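Local atomic coordinates of probable transcriptional regulator (Pseudomonas aeruginosa, PDB entry 2FBI), a protein that probably binds DNA as a dimeric, MarR-type winged helix-turn-helix protein and so regulates transcription. Residues R46-M51 and A57-I62; Q16-A21 and Q38-R43; R81-P86 and R91-L96. All coordinates share one frame; numbering follows the deposited sequence.

Overall arrangement
The three contacts follow one another along the chain, with contact 2 closing before contact 1 opens and contact 1 before contact 3. Helix 36-48 ties the first two together: its R40 takes part in contact 2 and reaches the carbonyl oxygens of A60 and C61 in contact 1; the centres of contacts 1 and 2 lie about 13 Å apart. Contact 3, the hairpin of strands 80-85 and 91-96, is centred about 12 Å from contact 1 and 24 Å from contact 2; M51 O accepts a probable hydrogen bond from V94 N. Contacts 1 and 2 also touch the second subunit, whereas the hairpin stands at the outer side, as expected of the wing in a MarR-type protein.

Contact 1: residues R46-M51 and A57-I62; sequences RQQGEM and ANQACI
Q48 and Q59 meet through their terminal amides, which approach from opposite directions with their planes 57° apart. The stronger of the two bonds runs from Q48 NE2 to Q59 OE1, at 2.8 Å and with an angle of 157° at the hydrogen. The donor stands above the carbonyl plane of Q59 and not on a lone pair, although the bond is short. The return bond from Q59 NE2 to Q48 OE1 is weak, stretched to 3.4 Å and strongly bent, consistent with the twist between the amides, which leaves the second pair poorly aligned. Q48 reaches across with an extended chain, while Q59 bends at chi2 (-131°), which brings its amide round to meet that of Q48. These segments are the end of helix 36-48, the loop after it and the start of strand 51-52, and the end of helix 53-59 with the turn that leads toward helix 64-76; helices 53-59 and 64-76 form the helix-turn-helix of the MarR fold. G49 and C61, both with positive phi, are where the chain leaves helical geometry after each of the two helices. Q59 buries the most surface here. On its buried side M51 packs SD and CE against the amide end, SD lying 4.1 Å from Q59 NE2 and 4.2 Å from Q59 CG. M51 also packs on I44 and pairs through its backbone with V94. On the other side Q48 is exposed to solvent. The backbone carbonyl of Q59 is hydrogen-bonded to NE2 of Q16 of the second subunit.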
loop_
_atom_site.group_PDB
_atom_site.type_symbol
_atom_site.label_atom_id
_atom_site.label_comp_id
_atom_site.label_asym_id
_atom_site.label_seq_id
_atom_site.Cartn_x
_atom_site.Cartn_y
_atom_site.Cartn_z
ATOM N N ARG A 46 -8.826 -17.716 -2.250
ATOM C CA ARG A 46 -8.152 -18.970 -2.638
ATOM C C ARG A 46 -7.468 -19.635 -1.449
ATOM O O ARG A 46 -7.787 -20.755 -1.079
ATOM C CB ARG A 46 -7.135 -18.670 -3.743
ATOM C CG ARG A 46 -6.286 -19.870 -4.211
ATOM C CD ARG A 46 -7.080 -21.058 -4.802
ATOM N NE ARG A 46 -6.066 -22.048 -5.294
ATOM C CZ ARG A 46 -6.283 -22.969 -6.232
ATOM N NH1 ARG A 46 -5.294 -23.787 -6.566
ATOM N NH2 ARG A 46 -7.473 -23.099 -6.818
ATOM N N GLN A 47 -6.560 -18.903 -0.820
ATOM C CA GLN A 47 -5.760 -19.410 0.259
ATOM C C GLN A 47 -6.538 -19.690 1.545
ATOM O O GLN A 47 -6.287 -20.702 2.199
ATOM C CB GLN A 47 -4.565 -18.462 0.489
ATOM C CG GLN A 47 -3.481 -18.921 1.514
ATOM C CD GLN A 47 -2.897 -20.318 1.266
ATOM O OE1 GLN A 47 -2.789 -20.797 0.111
ATOM N NE2 GLN A 47 -2.541 -20.999 2.365
ATOM N N GLN A 48 -7.486 -18.819 1.886
ATOM C CA GLN A 48 -8.164 -18.869 3.181
ATOM C C GLN A 48 -9.547 -19.480 3.104
ATOM O O GLN A 48 -10.135 -19.784 4.156
ATOM C CB GLN A 48 -8.162 -17.475 3.886
ATOM C CG GLN A 48 -6.744 -17.082 4.273
ATOM C CD GLN A 48 -6.676 -15.932 5.230
ATOM O OE1 GLN A 48 -7.331 -15.945 6.273
ATOM N NE2 GLN A 48 -5.883 -14.895 4.875
ATOM N N GLY A 49 -10.083 -19.663 1.882
ATOM C CA GLY A 49 -11.469 -20.180 1.715
ATOM C C GLY A 49 -12.565 -19.132 1.928
ATOM O O GLY A 49 -12.253 -17.944 1.932
ATOM N N GLU A 50 -13.808 -19.559 2.171
ATOM C CA GLU A 50 -14.934 -18.623 2.367
ATOM C C GLU A 50 -14.641 -17.638 3.547
ATOM O O GLU A 50 -13.991 -17.994 4.501
ATOM C CB GLU A 50 -16.246 -19.356 2.593
ATOM C CG GLU A 50 -16.238 -20.111 3.888
ATOM C CD GLU A 50 -17.214 -21.265 3.912
ATOM O OE1 GLU A 50 -17.687 -21.745 2.841
ATOM O OE2 GLU A 50 -17.528 -21.672 5.034
ATOM N N MET A 51 -15.075 -16.384 3.427
ATOM C CA MET A 51 -14.630 -15.375 4.406
ATOM C C MET A 51 -15.754 -14.372 4.581
ATOM O O MET A 51 -16.407 -13.973 3.633
ATOM C CB MET A 51 -13.303 -14.721 3.919
ATOM C CG MET A 51 -12.747 -13.599 4.794
ATOM S SD MET A 51 -10.962 -13.370 4.825
ATOM C CE MET A 51 -10.337 -15.052 4.974
ATOM N N ALA A 57 -12.158 -7.605 3.468
ATOM C CA ALA A 57 -11.629 -6.241 3.281
ATOM C C ALA A 57 -10.408 -5.934 4.141
ATOM O O ALA A 57 -9.462 -5.305 3.649
ATOM C CB ALA A 57 -12.732 -5.159 3.473
ATOM N N ASN A 58 -10.416 -6.395 5.390
ATOM C CA ASN A 58 -9.307 -6.193 6.305
ATOM C C ASN A 58 -8.034 -6.947 5.940
ATOM O O ASN A 58 -6.943 -6.409 6.086
ATOM C CB ASN A 58 -9.721 -6.523 7.748
ATOM C CG ASN A 58 -10.508 -5.394 8.406
ATOM O OD1 ASN A 58 -10.592 -4.289 7.875
ATOM N ND2 ASN A 58 -11.093 -5.677 9.571
ATOM N N GLN A 59 -8.174 -8.184 5.475
ATOM C CA GLN A 59 -7.040 -9.008 5.113
ATOM C C GLN A 59 -6.493 -8.632 3.751
ATOM O O GLN A 59 -5.264 -8.657 3.547
ATOM C CB GLN A 59 -7.500 -10.443 5.074
ATOM C CG GLN A 59 -8.015 -10.907 6.407
ATOM C CD GLN A 59 -7.404 -12.180 6.738
ATOM O OE1 GLN A 59 -6.328 -12.492 6.229
ATOM N NE2 GLN A 59 -8.048 -12.951 7.607
ATOM N N ALA A 60 -7.421 -8.286 2.849
ATOM C CA ALA A 60 -7.147 -7.980 1.446
ATOM C C ALA A 60 -6.686 -6.593 1.297
ATOM O O ALA A 60 -6.312 -6.189 0.176
ATOM C CB ALA A 60 -8.396 -8.187 0.573
ATOM N N CYS A 61 -6.722 -5.847 2.402
ATOM C CA CYS A 61 -6.270 -4.480 2.425
ATOM C C CYS A 61 -7.004 -3.691 1.314
ATOM O O CYS A 61 -6.395 -3.236 0.323
ATOM C CB CYS A 61 -4.742 -4.440 2.272
ATOM S SG CYS A 61 -3.853 -5.011 3.759
ATOM N N ILE A 62 -8.334 -3.583 1.488
ATOM C CA ILE A 62 -9.210 -2.743 0.668
ATOM C C ILE A 62 -10.080 -1.884 1.614
ATOM O O ILE A 62 -10.499 -2.345 2.677
ATOM C CB ILE A 62 -10.010 -3.630 -0.334
ATOM C CG1 ILE A 62 -9.024 -4.243 -1.355
ATOM C CG2 ILE A 62 -11.087 -2.833 -1.045
ATOM C CD1 ILE A 62 -9.535 -5.389 -2.193
#

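Contact 2: residues Q16-A21 and Q38-R43; sequences QAREAA and QWRVIR
The guanidinium planes of R18 and R40 stand 90° apart, and the two groups meet obliquely through one nitrogen each. R18 NH2 and R40 NH2 are 3.2 Å apart; both are donors, so the approach is a close one between like charges and not a hydrogen bond. Within helix 36-48 the ring of W39 has CG of R43 over one face, 3.5 Å above the plane and offset toward the rim. R18 arrives with an extended chain, its CG opposite the backbone N (chi1 178°), whereas R40 folds at chi3 and turns its guanidinium across the end of R18. These side chains span from helix 10-22, where A20 packs on L137 of the second subunit, to helix 36-48, which packs on helix 64-76 of the helix-turn-helix; the dimer side of the MarR fold thus meets its probable DNA-binding side. The nearest CA atoms, of R18 and R40, are 13.3 Å apart. Acidic and carbonyl partners probably offset the proximity of the charges. R18 NH2 forms a salt bridge with E36, and R18 NH1 lies 3.5 Å from E19 OE2 in a second, while R40 gives NE to the carbonyl of A60 and NH1 to that of C61.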
loop_
_atom_site.group_PDB
_atom_site.type_symbol
_atom_site.label_atom_id
_atom_site.label_comp_id
_atom_site.label_asym_id
_atom_site.label_seq_id
_atom_site.Cartn_x
_atom_site.Cartn_y
_atom_site.Cartn_z
ATOM N N GLN A 16 6.567 1.960 -1.638
ATOM C CA GLN A 16 7.516 2.050 -2.798
ATOM C C GLN A 16 8.138 0.696 -3.148
ATOM O O GLN A 16 8.143 0.307 -4.311
ATOM C CB GLN A 16 8.602 3.092 -2.518
ATOM C CG GLN A 16 8.072 4.507 -2.259
ATOM C CD GLN A 16 9.151 5.432 -1.690
ATOM O OE1 GLN A 16 10.007 5.002 -0.953
ATOM N NE2 GLN A 16 9.060 6.712 -1.984
ATOM N N ALA A 17 8.602 -0.068 -2.141
ATOM C CA ALA A 17 8.994 -1.447 -2.409
ATOM C C ALA A 17 7.896 -2.280 -3.071
ATOM O O ALA A 17 8.191 -3.057 -3.986
ATOM C CB ALA A 17 9.544 -2.144 -1.166
ATOM N N ARG A 18 6.641 -2.090 -2.660
ATOM C CA ARG A 18 5.530 -2.813 -3.278
ATOM C C ARG A 18 5.293 -2.360 -4.745
ATOM O O ARG A 18 4.900 -3.179 -5.583
ATOM C CB ARG A 18 4.213 -2.662 -2.454
ATOM C CG ARG A 18 2.981 -3.361 -3.089
ATOM C CD ARG A 18 1.563 -2.853 -2.545
ATOM N NE ARG A 18 0.454 -3.470 -3.288
ATOM C CZ ARG A 18 -0.198 -2.874 -4.284
ATOM N NH1 ARG A 18 0.129 -1.647 -4.678
ATOM N NH2 ARG A 18 -1.186 -3.482 -4.904
ATOM N N GLU A 19 5.498 -1.080 -5.039
ATOM C CA GLU A 19 5.351 -0.566 -6.442
ATOM C C GLU A 19 6.417 -1.196 -7.298
ATOM O O GLU A 19 6.121 -1.768 -8.315
ATOM C CB GLU A 19 5.455 0.962 -6.512
ATOM C CG GLU A 19 4.264 1.684 -5.969
ATOM C CD GLU A 19 2.982 1.365 -6.759
ATOM O OE1 GLU A 19 3.004 1.422 -8.024
ATOM O OE2 GLU A 19 1.960 1.024 -6.115
ATOM N N ALA A 20 7.656 -1.160 -6.834
ATOM C CA ALA A 20 8.724 -1.969 -7.462
ATOM C C ALA A 20 8.317 -3.425 -7.815
ATOM O O ALA A 20 8.326 -3.798 -8.981
ATOM C CB ALA A 20 9.965 -1.916 -6.633
ATOM N N ALA A 21 7.877 -4.225 -6.842
ATOM C CA ALA A 21 7.435 -5.585 -7.134
ATOM C C ALA A 21 6.248 -5.672 -8.051
ATOM O O ALA A 21 6.189 -6.603 -8.885
ATOM C CB ALA A 21 7.124 -6.364 -5.801
ATOM N N GLN A 38 -8.976 -6.699 -7.178
ATOM C CA GLN A 38 -9.601 -7.964 -7.504
ATOM C C GLN A 38 -8.707 -9.170 -7.208
ATOM O O GLN A 38 -9.173 -10.123 -6.650
ATOM C CB GLN A 38 -9.981 -8.007 -8.998
ATOM C CG GLN A 38 -11.236 -7.180 -9.325
ATOM C CD GLN A 38 -11.400 -7.016 -10.825
ATOM O OE1 GLN A 38 -10.439 -7.174 -11.575
ATOM N NE2 GLN A 38 -12.616 -6.747 -11.272
ATOM N N TRP A 39 -7.449 -9.111 -7.653
ATOM C CA TRP A 39 -6.497 -10.202 -7.549
ATOM C C TRP A 39 -6.183 -10.478 -6.030
ATOM O O TRP A 39 -6.065 -11.633 -5.635
ATOM C CB TRP A 39 -5.207 -9.883 -8.317
ATOM C CG TRP A 39 -4.198 -11.063 -8.269
ATOM C CD1 TRP A 39 -2.937 -11.071 -7.715
ATOM C CD2 TRP A 39 -4.451 -12.416 -8.710
ATOM N NE1 TRP A 39 -2.385 -12.350 -7.828
ATOM C CE2 TRP A 39 -3.294 -13.182 -8.427
ATOM C CE3 TRP A 39 -5.551 -13.043 -9.326
ATOM C CZ2 TRP A 39 -3.185 -14.549 -8.773
ATOM C CZ3 TRP A 39 -5.468 -14.407 -9.640
ATOM C CH2 TRP A 39 -4.291 -15.151 -9.344
ATOM N N ARG A 40 -6.041 -9.405 -5.209
ATOM C CA ARG A 40 -5.896 -9.570 -3.730
ATOM C C ARG A 40 -7.013 -10.333 -3.104
ATOM O O ARG A 40 -6.799 -11.182 -2.244
ATOM C CB ARG A 40 -5.727 -8.234 -2.958
ATOM C CG ARG A 40 -4.459 -7.529 -3.387
ATOM C CD ARG A 40 -3.867 -6.493 -2.404
ATOM N NE ARG A 40 -4.759 -5.380 -2.122
ATOM C CZ ARG A 40 -4.892 -4.275 -2.852
ATOM N NH1 ARG A 40 -5.734 -3.340 -2.416
ATOM N NH2 ARG A 40 -4.237 -4.096 -4.018
ATOM N N VAL A 41 -8.216 -9.953 -3.457
ATOM C CA VAL A 41 -9.391 -10.625 -3.024
ATOM C C VAL A 41 -9.398 -12.114 -3.476
ATOM O O VAL A 41 -9.567 -13.050 -2.673
ATOM C CB VAL A 41 -10.637 -9.850 -3.534
ATOM C CG1 VAL A 41 -11.860 -10.642 -3.306
ATOM C CG2 VAL A 41 -10.788 -8.528 -2.750
ATOM N N ILE A 42 -9.160 -12.338 -4.755
ATOM C CA ILE A 42 -9.074 -13.717 -5.268
ATOM C C ILE A 42 -7.998 -14.517 -4.515
ATOM O O ILE A 42 -8.256 -15.630 -4.060
ATOM C CB ILE A 42 -8.773 -13.696 -6.809
ATOM C CG1 ILE A 42 -9.991 -13.164 -7.552
ATOM C CG2 ILE A 42 -8.390 -15.113 -7.287
ATOM C CD1 ILE A 42 -9.742 -12.755 -9.009
ATOM N N ARG A 43 -6.816 -13.922 -4.355
ATOM C CA ARG A 43 -5.725 -14.566 -3.626
ATOM C C ARG A 43 -6.104 -14.973 -2.197
ATOM O O ARG A 43 -5.739 -16.058 -1.743
ATOM C CB ARG A 43 -4.509 -13.644 -3.524
ATOM C CG ARG A 43 -3.682 -13.505 -4.799
ATOM C CD ARG A 43 -2.835 -14.717 -4.926
ATOM N NE ARG A 43 -1.432 -14.454 -4.675
ATOM C CZ ARG A 43 -0.576 -15.345 -4.175
ATOM N NH1 ARG A 43 0.677 -15.011 -4.045
ATOM N NH2 ARG A 43 -0.977 -16.551 -3.770
#

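Contact 3: residues R81-P86 and R91-L96; sequences RRWKAP and RVYVNL
The indole nitrogen of W83 donates to the side-chain oxygen of N95 over 2.6 Å from NE1 to OD1, the shortest polar bond between the two strands. The oxygen sits at the ring edge, close to the indole plane, and the amide is turned 56° from the ring. Both side chains use the position between backbone N and carbonyl carbon (chi1 39° for W83 and 68° for N95), which swings their ends together along one face of the hairpin. On the same face CB of Y93 lies over the six-membered ring of W83, 3.5 Å from its centroid, in a CH-pi contact; the two rings are near parallel but barely overlap, and A85 CB touches Y93 CE1 at 4.0 Å. Beneath them R81-N95 and W83-Y93 form hydrogen-bonded antiparallel pairs. R82 and V94, a non-hydrogen-bonded pair, point to the other face, where CG of R82 meets CG2 of V94 and the guanidinium of R82 bridges to E75 of helix 64-76. This hairpin corresponds to the wing of the winged helix fold. N95 satisfies the indole N-H while its own ND2 donates to L96 O at 2.8 Å, which would fix the rotation of both side chains across the strands.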
loop_
_atom_site.group_PDB
_atom_site.type_symbol
_atom_site.label_atom_id
_atom_site.label_comp_id
_atom_site.label_asym_id
_atom_site.label_seq_id
_atom_site.Cartn_x
_atom_site.Cartn_y
_atom_site.Cartn_z
ATOM N N ARG A 81 -19.164 -15.779 -5.189
ATOM C CA ARG A 81 -20.539 -15.926 -4.710
ATOM C C ARG A 81 -20.653 -15.263 -3.303
ATOM O O ARG A 81 -19.741 -15.370 -2.498
ATOM C CB ARG A 81 -20.855 -17.418 -4.560
ATOM C CG ARG A 81 -22.307 -17.767 -4.127
ATOM C CD ARG A 81 -22.418 -19.279 -3.794
ATOM N NE ARG A 81 -21.976 -20.003 -4.962
ATOM C CZ ARG A 81 -22.660 -20.066 -6.106
ATOM N NH1 ARG A 81 -23.865 -19.498 -6.176
ATOM N NH2 ARG A 81 -22.157 -20.717 -7.178
ATOM N N ARG A 82 -21.784 -14.612 -3.016
ATOM C CA ARG A 82 -22.052 -13.980 -1.708
ATOM C C ARG A 82 -23.284 -14.604 -1.142
ATOM O O ARG A 82 -24.231 -14.832 -1.878
ATOM C CB ARG A 82 -22.251 -12.470 -1.842
ATOM C CG ARG A 82 -20.948 -11.732 -1.992
ATOM C CD ARG A 82 -21.088 -10.196 -1.969
ATOM N NE ARG A 82 -21.980 -9.648 -2.981
ATOM C CZ ARG A 82 -22.193 -8.336 -3.175
ATOM N NH1 ARG A 82 -21.569 -7.415 -2.425
ATOM N NH2 ARG A 82 -23.015 -7.938 -4.154
ATOM N N TRP A 83 -23.260 -14.915 0.144
ATOM C CA TRP A 83 -24.384 -15.538 0.807
ATOM C C TRP A 83 -24.473 -15.096 2.249
ATOM O O TRP A 83 -23.444 -14.868 2.897
ATOM C CB TRP A 83 -24.279 -17.082 0.782
ATOM C CG TRP A 83 -22.872 -17.650 0.975
ATOM C CD1 TRP A 83 -21.859 -17.694 0.024
ATOM C CD2 TRP A 83 -22.339 -18.273 2.149
ATOM N NE1 TRP A 83 -20.752 -18.306 0.561
ATOM C CE2 TRP A 83 -21.027 -18.674 1.852
ATOM C CE3 TRP A 83 -22.841 -18.525 3.433
ATOM C CZ2 TRP A 83 -20.216 -19.284 2.790
ATOM C CZ3 TRP A 83 -22.025 -19.152 4.358
ATOM C CH2 TRP A 83 -20.740 -19.518 4.038
ATOM N N LYS A 84 -25.696 -15.034 2.759
ATOM C CA LYS A 84 -25.910 -14.720 4.174
ATOM C C LYS A 84 -25.690 -15.957 5.033
ATOM O O LYS A 84 -26.151 -17.043 4.671
ATOM C CB LYS A 84 -27.296 -14.071 4.396
ATOM C CG LYS A 84 -27.305 -12.614 3.929
ATOM C CD LYS A 84 -28.501 -12.214 3.073
ATOM C CE LYS A 84 -29.502 -11.375 3.830
ATOM N NZ LYS A 84 -30.714 -12.182 4.201
ATOM N N ALA A 85 -24.954 -15.806 6.131
ATOM C CA ALA A 85 -24.749 -16.898 7.056
ATOM C C ALA A 85 -26.095 -17.404 7.612
ATOM O O ALA A 85 -26.869 -16.617 8.189
ATOM C CB ALA A 85 -23.847 -16.501 8.171
ATOM N N PRO A 86 -26.377 -18.720 7.421
ATOM C CA PRO A 86 -27.639 -19.356 7.866
ATOM C C PRO A 86 -28.008 -18.990 9.311
ATOM O O PRO A 86 -29.186 -18.672 9.590
ATOM C CB PRO A 86 -27.344 -20.857 7.742
ATOM C CG PRO A 86 -26.340 -20.947 6.646
ATOM C CD PRO A 86 -25.484 -19.687 6.740
ATOM N N ARG A 91 -24.558 -11.140 8.585
ATOM C CA ARG A 91 -23.228 -11.442 8.083
ATOM C C ARG A 91 -23.309 -11.900 6.635
ATOM O O ARG A 91 -24.237 -12.626 6.217
ATOM C CB ARG A 91 -22.565 -12.524 8.921
ATOM C CG ARG A 91 -21.572 -11.981 9.921
ATOM C CD ARG A 91 -22.249 -11.501 11.171
ATOM N NE ARG A 91 -21.426 -10.532 11.890
ATOM C CZ ARG A 91 -21.853 -9.349 12.322
ATOM N NH1 ARG A 91 -21.005 -8.570 12.966
ATOM N NH2 ARG A 91 -23.116 -8.956 12.125
ATOM N N VAL A 92 -22.334 -11.463 5.861
ATOM C CA VAL A 92 -22.252 -11.877 4.493
ATOM C C VAL A 92 -20.875 -12.496 4.266
ATOM O O VAL A 92 -19.840 -11.841 4.449
ATOM C CB VAL A 92 -22.485 -10.710 3.552
ATOM C CG1 VAL A 92 -22.257 -11.158 2.098
ATOM C CG2 VAL A 92 -23.876 -10.101 3.795
ATOM N N TYR A 93 -20.910 -13.775 3.906
ATOM C CA TYR A 93 -19.744 -14.545 3.463
ATOM C C TYR A 93 -19.495 -14.558 1.970
ATOM O O TYR A 93 -20.403 -14.520 1.126
ATOM C CB TYR A 93 -19.837 -15.990 3.960
ATOM C CG TYR A 93 -19.493 -16.046 5.399
ATOM C CD1 TYR A 93 -20.328 -15.440 6.358
ATOM C CD2 TYR A 93 -18.331 -16.659 5.816
ATOM C CE1 TYR A 93 -19.995 -15.477 7.694
ATOM C CE2 TYR A 93 -18.011 -16.718 7.150
ATOM C CZ TYR A 93 -18.835 -16.123 8.070
ATOM O OH TYR A 93 -18.469 -16.147 9.385
ATOM N N VAL A 94 -18.225 -14.631 1.648
ATOM C CA VAL A 94 -17.820 -14.586 0.266
ATOM C C VAL A 94 -16.937 -15.824 -0.035
ATOM O O VAL A 94 -16.099 -16.217 0.763
ATOM C CB VAL A 94 -17.045 -13.269 -0.096
ATOM C CG1 VAL A 94 -16.888 -13.166 -1.559
ATOM C CG2 VAL A 94 -17.753 -11.980 0.424
ATOM N N ASN A 95 -17.123 -16.395 -1.217
ATOM C CA ASN A 95 -16.182 -17.427 -1.698
ATOM C C ASN A 95 -15.945 -17.417 -3.219
ATOM O O ASN A 95 -16.722 -16.850 -4.005
ATOM C CB ASN A 95 -16.572 -18.825 -1.160
ATOM C CG ASN A 95 -17.865 -19.329 -1.737
ATOM O OD1 ASN A 95 -18.934 -19.127 -1.171
ATOM N ND2 ASN A 95 -17.778 -20.024 -2.879
ATOM N N LEU A 96 -14.834 -17.995 -3.635
ATOM C CA LEU A 96 -14.610 -18.128 -5.096
ATOM C C LEU A 96 -15.608 -19.114 -5.687
ATOM O O LEU A 96 -15.991 -20.088 -5.044
ATOM C CB LEU A 96 -13.183 -18.570 -5.381
ATOM C CG LEU A 96 -12.130 -17.523 -5.087
ATOM C CD1 LEU A 96 -10.789 -18.253 -5.044
ATOM C CD2 LEU A 96 -12.174 -16.389 -6.131
#